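Local coordinates for N-alpha-acetyltransferase 35, NatC auxiliary subunit (Saccharomyces cerevisiae, PDB 6YGA) that serves as the large auxiliary subunit of the NatC N-terminal acetyltransferase, which acetylates the N-terminal methionine of L-A virus Gag protein and other cognate substrates, at the interface of chains B and A and the interface of chains A and C. Sequence-based numbering; all coordinates share one arbitrary frame. Chains: chain A, N-alpha-acetyltransferase 35, NatC auxiliary subunit; chain B, N-alpha-acetyltransferase 30; chain C, N-alpha-acetyltransferase 38, NatC auxiliary subunit.

Contact 1: the interface of chains B and A. Residues chain B 32, 34-35; chain A 51-52, 54-56.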
ATOM      1  N   SER B  32       7.660 -16.350 -17.288  1.00 71.37           N
ATOM      2  CA  SER B  32       8.682 -17.139 -17.953  1.00 71.30           C
ATOM      3  C   SER B  32       8.262 -18.605 -18.000  1.00 67.38           C
ATOM      4  O   SER B  32       7.276 -19.017 -17.386  1.00 63.98           O
ATOM      5  CB  SER B  32      10.030 -16.991 -17.247  1.00 73.57           C
ATOM      6  OG  SER B  32      10.039 -17.670 -16.003  1.00 72.41           O
ATOM      7  N   TYR B  34       9.772 -20.967 -16.598  1.00 61.61           N
ATOM      8  CA  TYR B  34       9.957 -21.547 -15.276  1.00 59.98           C
ATOM      9  C   TYR B  34       8.910 -21.088 -14.269  1.00 57.86           C
ATOM     10  O   TYR B  34       8.793 -21.699 -13.202  1.00 58.43           O
ATOM     11  CB  TYR B  34      11.366 -21.250 -14.771  1.00 59.08           C
ATOM     12  CG  TYR B  34      12.349 -22.283 -15.254  1.00 61.54           C
ATOM     13  CD1 TYR B  34      12.577 -23.441 -14.522  1.00 59.87           C
ATOM     14  CD2 TYR B  34      13.016 -22.126 -16.461  1.00 66.66           C
ATOM     15  CE1 TYR B  34      13.463 -24.402 -14.964  1.00 66.40           C
ATOM     16  CE2 TYR B  34      13.904 -23.080 -16.913  1.00 70.39           C
ATOM     17  CZ  TYR B  34      14.124 -24.216 -16.161  1.00 70.77           C
ATOM     18  OH  TYR B  34      15.009 -25.165 -16.614  1.00 75.43           O
ATOM     19  N   VAL B  35       8.137 -20.049 -14.582  1.00 57.93           N
ATOM     20  CA  VAL B  35       6.929 -19.785 -13.806  1.00 55.96           C
ATOM     21  C   VAL B  35       5.917 -20.901 -14.031  1.00 56.07           C
ATOM     22  O   VAL B  35       5.322 -21.427 -13.085  1.00 55.27           O
ATOM     23  CB  VAL B  35       6.339 -18.411 -14.170  1.00 53.97           C
ATOM     24  CG1 VAL B  35       5.095 -18.135 -13.339  1.00 53.14           C
ATOM     25  CG2 VAL B  35       7.368 -17.314 -13.970  1.00 54.39           C
TER
ATOM     26  N   GLY A  51      12.477 -19.223  -9.157  1.00 76.03           N
ATOM     27  CA  GLY A  51      12.482 -18.948 -10.579  1.00 74.25           C
ATOM     28  C   GLY A  51      11.270 -18.206 -11.096  1.00 70.51           C
ATOM     29  O   GLY A  51      11.222 -17.879 -12.283  1.00 72.67           O
ATOM     30  N   THR A  52      10.282 -17.939 -10.241  1.00 67.23           N
ATOM     31  CA  THR A  52       9.065 -17.277 -10.699  1.00 65.90           C
ATOM     32  C   THR A  52       9.299 -15.813 -11.030  1.00 64.11           C
ATOM     33  O   THR A  52       8.456 -15.193 -11.689  1.00 64.19           O
ATOM     34  CB  THR A  52       7.953 -17.403  -9.651  1.00 65.80           C
ATOM     35  OG1 THR A  52       8.388 -16.823  -8.415  1.00 65.55           O
ATOM     36  CG2 THR A  52       7.594 -18.865  -9.434  1.00 66.93           C
ATOM     37  N   SER A  54      11.955 -14.623 -12.860  1.00 63.65           N
ATOM     38  CA  SER A  54      13.063 -14.717 -13.800  1.00 66.84           C
ATOM     39  C   SER A  54      12.718 -14.026 -15.111  1.00 66.15           C
ATOM     40  O   SER A  54      11.562 -14.012 -15.542  1.00 65.68           O
ATOM     41  CB  SER A  54      13.437 -16.179 -14.080  1.00 70.80           C
ATOM     42  OG  SER A  54      12.346 -16.897 -14.641  1.00 72.68           O
ATOM     43  N   LEU A  55      13.744 -13.457 -15.738  1.00 65.45           N
ATOM     44  CA  LEU A  55      13.618 -12.903 -17.073  1.00 65.75           C
ATOM     45  C   LEU A  55      13.624 -14.026 -18.109  1.00 67.60           C
ATOM     46  O   LEU A  55      13.881 -15.193 -17.800  1.00 69.97           O
ATOM     47  CB  LEU A  55      14.748 -11.912 -17.341  1.00 65.90           C
ATOM     48  CG  LEU A  55      14.922 -10.793 -16.310  1.00 66.23           C
ATOM     49  CD1 LEU A  55      16.157  -9.973 -16.641  1.00 68.08           C
ATOM     50  CD2 LEU A  55      13.686  -9.905 -16.246  1.00 64.61           C
ATOM     51  N   GLU A  56      13.335 -13.661 -19.358  1.00 67.13           N
ATOM     52  CA  GLU A  56      13.314 -14.625 -20.452  1.00 69.14           C
ATOM     53  C   GLU A  56      13.754 -13.945 -21.740  1.00 70.03           C
ATOM     54  O   GLU A  56      13.199 -12.908 -22.119  1.00 69.44           O
ATOM     55  CB  GLU A  56      11.922 -15.239 -20.623  1.00 68.85           C
ATOM     56  CG  GLU A  56      11.942 -16.550 -21.386  1.00 73.02           C
ATOM     57  CD  GLU A  56      10.694 -17.375 -21.169  1.00 76.63           C
ATOM     58  OE1 GLU A  56       9.628 -16.998 -21.698  1.00 78.48           O
ATOM     59  OE2 GLU A  56      10.778 -18.398 -20.458  1.00 77.44           O
TER
HETATM   60  O   HOH W   1       9.491 -14.963 -14.639  1.00 49.21           O
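B:Ser32 and A:Ser54 meet hydroxyl to hydroxyl where the catalytic GNAT subunit rests on the large auxiliary subunit of NatC. B:Ser32 OG donates to A:Ser54 OG over 2.8 Å, and A:Ser54 OG in turn donates a hydrogen bond to A:Gly51 O, also at 2.8 Å. That donor is tilted 17° from the carbonyl plane, and the chain of hydrogen bonds ties chain B to the end of a 3-10 helix. Each OG stands between its own backbone N and carbonyl carbon (chi1 72° in B:Ser32, 60° in A:Ser54), which turns the two short side chains towards one another. Serine suits both places because a hydroxyl can give one bond and accept another in little room. Just before helix 33-40, B:Ser32 OG receives weak bonds of 3.4 Å from B:Tyr34 N and B:Val35 N, as a helix N-cap does.

The closer packing lies beside these hydroxyls, where the compact, branched B:Val35 presses CG2 to 3.3 Å from A:Thr52 O. OE2 of the A:Glu56 carboxylate lies 3.5 Å from B:Ser32 CA. Water 1 bridges the gap left by the direct contacts, joining B:Ser32 OG to A:Thr52 O and A:Ser54 O. The contact is thinnest at B:Tyr34, whose CB grazes A:Gly51 O at 4.2 Å. The site joins the start of helix 33-40 of chain B to the chain A turn where 3-10 helix 48-53 runs into strand 55-56.

Contact 2: the interface of chains B and A. Residues chain B 10-11; chain A 36-38.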
ATOM      1  N   ILE B  10       0.845 -34.015 -18.164  1.00 76.49           N
ATOM      2  CA  ILE B  10       2.181 -33.430 -18.090  1.00 77.08           C
ATOM      3  C   ILE B  10       3.081 -33.984 -19.188  1.00 84.14           C
ATOM      4  O   ILE B  10       4.055 -33.335 -19.591  1.00 87.29           O
ATOM      5  CB  ILE B  10       2.784 -33.662 -16.692  1.00 74.22           C
ATOM      6  CG1 ILE B  10       4.005 -32.766 -16.474  1.00 73.79           C
ATOM      7  CG2 ILE B  10       3.152 -35.132 -16.499  1.00 76.61           C
ATOM      8  CD1 ILE B  10       3.693 -31.284 -16.528  1.00 69.22           C
ATOM      9  N   ARG B  11       2.772 -35.179 -19.697  1.00 89.57           N
ATOM     10  CA  ARG B  11       3.583 -35.763 -20.760  1.00 94.65           C
ATOM     11  C   ARG B  11       3.391 -35.035 -22.086  1.00 97.52           C
ATOM     12  O   ARG B  11       4.312 -35.002 -22.908  1.00103.13           O
ATOM     13  CB  ARG B  11       3.252 -37.249 -20.911  1.00 98.62           C
ATOM     14  CG  ARG B  11       3.490 -38.067 -19.649  1.00100.95           C
ATOM     15  CD  ARG B  11       4.974 -38.211 -19.354  1.00105.96           C
ATOM     16  NE  ARG B  11       5.584 -39.298 -20.116  1.00113.31           N
ATOM     17  CZ  ARG B  11       6.021 -40.433 -19.578  1.00116.54           C
ATOM     18  NH1 ARG B  11       5.925 -40.625 -18.270  1.00115.95           N
ATOM     19  NH2 ARG B  11       6.561 -41.370 -20.345  1.00120.61           N
TER
ATOM     20  N   LYS A  36      12.406 -37.884 -18.305  1.00 97.68           N
ATOM     21  CA  LYS A  36      10.963 -37.924 -18.454  1.00 97.89           C
ATOM     22  C   LYS A  36      10.427 -36.504 -18.622  1.00 95.22           C
ATOM     23  O   LYS A  36      11.017 -35.548 -18.109  1.00 95.86           O
ATOM     24  CB  LYS A  36      10.318 -38.598 -17.246  1.00 99.86           C
ATOM     25  CG  LYS A  36      10.498 -40.106 -17.225  1.00107.17           C
ATOM     26  CD  LYS A  36       9.365 -40.792 -16.482  1.00109.30           C
ATOM     27  CE  LYS A  36       9.304 -42.273 -16.821  1.00113.75           C
ATOM     28  NZ  LYS A  36       8.075 -42.917 -16.279  1.00113.46           N
ATOM     29  N   PRO A  37       9.319 -36.333 -19.351  1.00 94.01           N
ATOM     30  CA  PRO A  37       8.835 -34.968 -19.624  1.00 90.70           C
ATOM     31  C   PRO A  37       8.535 -34.166 -18.373  1.00 85.87           C
ATOM     32  O   PRO A  37       8.690 -32.938 -18.382  1.00 83.78           O
ATOM     33  CB  PRO A  37       7.565 -35.206 -20.452  1.00 91.45           C
ATOM     34  CG  PRO A  37       7.754 -36.555 -21.056  1.00 95.23           C
ATOM     35  CD  PRO A  37       8.501 -37.353 -20.026  1.00 96.31           C
ATOM     36  N   GLU A  38       8.103 -34.821 -17.295  1.00 85.84           N
ATOM     37  CA  GLU A  38       7.780 -34.112 -16.066  1.00 85.34           C
ATOM     38  C   GLU A  38       9.015 -33.738 -15.261  1.00 84.91           C
ATOM     39  O   GLU A  38       8.901 -32.965 -14.305  1.00 85.32           O
ATOM     40  CB  GLU A  38       6.848 -34.959 -15.195  1.00 88.54           C
ATOM     41  CG  GLU A  38       7.564 -36.013 -14.350  1.00 94.06           C
ATOM     42  CD  GLU A  38       7.785 -37.330 -15.079  1.00101.07           C
ATOM     43  OE1 GLU A  38       7.347 -37.457 -16.244  1.00103.44           O
ATOM     44  OE2 GLU A  38       8.391 -38.245 -14.481  1.00103.62           O
TER
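Guanidinium nitrogen NE of B:Arg11 lies against the ring of A:Pro37, 3.5 Å from its CD. B:Arg11 belongs to the N-acetyltransferase (GNAT) fold of the catalytic subunit, in the loop between strand 3-7 and helix 13-26, and it faces a loop of the auxiliary subunit. The CD methylene and the adjoining NE do the touching, with CD 3.7 Å from CG of A:Pro37. Bends at chi2 (-70°) and chi3 (-83°) bring this part of the arginine obliquely across the pyrrolidine. Proline suits the spot because it offers a compact apolar surface on a ring of limited flexibility.

Beyond the ring, NH1 comes 3.7 Å from the side-chain amine NZ of A:Lys36, whose chain is extended beyond CG. Carboxylate OE1 of A:Glu38 lies 4.0 Å from the same NH1, and its presence would probably temper the gathering of two basic groups.

On the other flank B:Ile10 meets A:Glu38 at about a right angle, its CG1 3.8 Å from CB of the glutamate. CG2 of B:Ile10 touches the same CB at 3.9 Å, and both branches press on that carbon from one side. Glutamate suits the place because it can give this CB to an apolar neighbour and still reach elsewhere with its acid group. Its chain bends at chi2 (-87°), which carries the carboxylate towards the arginine.

Contact 3: the interface of chains A and C. Residues chain A 54-57; chain C 56-57, 59.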
ATOM      1  N   SER A  54      11.955 -14.623 -12.860  1.00 63.65           N
ATOM      2  CA  SER A  54      13.063 -14.717 -13.800  1.00 66.84           C
ATOM      3  C   SER A  54      12.718 -14.026 -15.111  1.00 66.15           C
ATOM      4  O   SER A  54      11.562 -14.012 -15.542  1.00 65.68           O
ATOM      5  CB  SER A  54      13.437 -16.179 -14.080  1.00 70.80           C
ATOM      6  OG  SER A  54      12.346 -16.897 -14.641  1.00 72.68           O
ATOM      7  N   LEU A  55      13.744 -13.457 -15.738  1.00 65.45           N
ATOM      8  CA  LEU A  55      13.618 -12.903 -17.073  1.00 65.75           C
ATOM      9  C   LEU A  55      13.624 -14.026 -18.109  1.00 67.60           C
ATOM     10  O   LEU A  55      13.881 -15.193 -17.800  1.00 69.97           O
ATOM     11  CB  LEU A  55      14.748 -11.912 -17.341  1.00 65.90           C
ATOM     12  CG  LEU A  55      14.922 -10.793 -16.310  1.00 66.23           C
ATOM     13  CD1 LEU A  55      16.157  -9.973 -16.641  1.00 68.08           C
ATOM     14  CD2 LEU A  55      13.686  -9.905 -16.246  1.00 64.61           C
ATOM     15  N   GLU A  56      13.335 -13.661 -19.358  1.00 67.13           N
ATOM     16  CA  GLU A  56      13.314 -14.625 -20.452  1.00 69.14           C
ATOM     17  C   GLU A  56      13.754 -13.945 -21.740  1.00 70.03           C
ATOM     18  O   GLU A  56      13.199 -12.908 -22.119  1.00 69.44           O
ATOM     19  CB  GLU A  56      11.922 -15.239 -20.623  1.00 68.85           C
ATOM     20  CG  GLU A  56      11.942 -16.550 -21.386  1.00 73.02           C
ATOM     21  CD  GLU A  56      10.694 -17.375 -21.169  1.00 76.63           C
ATOM     22  OE1 GLU A  56       9.628 -16.998 -21.698  1.00 78.48           O
ATOM     23  OE2 GLU A  56      10.778 -18.398 -20.458  1.00 77.44           O
ATOM     24  N   VAL A  57      14.743 -14.538 -22.413  1.00 70.93           N
ATOM     25  CA  VAL A  57      15.293 -13.937 -23.621  1.00 74.10           C
ATOM     26  C   VAL A  57      14.319 -14.126 -24.777  1.00 76.21           C
ATOM     27  O   VAL A  57      13.507 -15.059 -24.793  1.00 75.86           O
ATOM     28  CB  VAL A  57      16.673 -14.535 -23.952  1.00 74.89           C
ATOM     29  CG1 VAL A  57      17.644 -14.287 -22.808  1.00 73.97           C
ATOM     30  CG2 VAL A  57      16.560 -16.031 -24.241  1.00 75.58           C
TER
ATOM     31  N   VAL C  56      17.910 -15.518 -15.388  1.00 62.32           N
ATOM     32  CA  VAL C  56      17.341 -15.551 -16.731  1.00 63.32           C
ATOM     33  C   VAL C  56      17.072 -16.997 -17.124  1.00 64.34           C
ATOM     34  O   VAL C  56      17.865 -17.894 -16.814  1.00 65.04           O
ATOM     35  CB  VAL C  56      18.276 -14.882 -17.764  1.00 64.84           C
ATOM     36  CG1 VAL C  56      17.529 -14.614 -19.062  1.00 65.92           C
ATOM     37  CG2 VAL C  56      18.875 -13.597 -17.210  1.00 65.35           C
ATOM     38  N   SER C  57      15.953 -17.223 -17.809  1.00 64.51           N
ATOM     39  CA  SER C  57      15.645 -18.505 -18.424  1.00 66.34           C
ATOM     40  C   SER C  57      15.773 -18.367 -19.934  1.00 67.59           C
ATOM     41  O   SER C  57      15.347 -17.361 -20.508  1.00 67.05           O
ATOM     42  CB  SER C  57      14.234 -18.983 -18.057  1.00 65.43           C
ATOM     43  OG  SER C  57      13.245 -18.314 -18.821  1.00 66.28           O
ATOM     44  N   PRO C  59      14.840 -20.250 -23.516  1.00 73.88           N
ATOM     45  CA  PRO C  59      14.090 -21.341 -24.149  1.00 77.36           C
ATOM     46  C   PRO C  59      14.955 -22.115 -25.135  1.00 83.23           C
ATOM     47  O   PRO C  59      16.100 -21.763 -25.423  1.00 84.37           O
ATOM     48  CB  PRO C  59      12.938 -20.621 -24.859  1.00 76.38           C
ATOM     49  CG  PRO C  59      12.855 -19.269 -24.203  1.00 71.55           C
ATOM     50  CD  PRO C  59      14.262 -18.932 -23.823  1.00 71.59           C
TER
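A:Leu55 and C:Ser57 join the two chains as neighbouring strands: the backbone N of C:Ser57 donates to the carbonyl oxygen of A:Leu55 over 2.9 Å, nearly straight at 169°. The nitrogen stands above the carbonyl plane, 35° out of it. Strand 55-56 of the large subunit thereby runs parallel to strand 56-58 of the Sm-like subunit.

A:Glu56, with CG anti to its amide nitrogen (chi1 -160°), extends along C:Ser57. Its CB lies 3.8 Å from the serine OG, and CG draws in to 3.4 Å of that hydroxyl. CG also lies 4.0 Å from CG of C:Pro59. The carboxylate carbon CD passes the same serine and proline, and at the tip OE2 receives a weak hydrogen bond of 3.0 Å from the serine OG. Glutamate suits this position because its methylenes can lie against proline while its carboxylate accepts from a hydroxyl. The short serine side chain keeps its OG close to its own backbone, within weak bonding distance of A:Leu55 O as well.

A:Val57 divides its branches between two neighbours, as a beta-branched residue can. CG1 meets CG1 of C:Val56 at about a right angle, whereas CG2 lies 3.7 Å from ring atom CD of C:Pro59.

Contacts 1 and 3 are close neighbours, their C-alpha centres about 6 Å apart, and they share A:Ser54, A:Leu55 and A:Glu56. Within this short segment of the large auxiliary subunit A:Ser54 turns mainly to the catalytic subunit, while A:Leu55 and A:Glu56 turn mainly to the small auxiliary subunit, making a junction of all three NatC components. Contact 2 lies about 19 Å from contact 1 and 21 Å from contact 3, between C-alpha centres, and uses an earlier loop of chain A, following helix 25-34. Two separated stretches of the same chain thus touch the catalytic subunit, which may help fix its orientation within the heterotrimer.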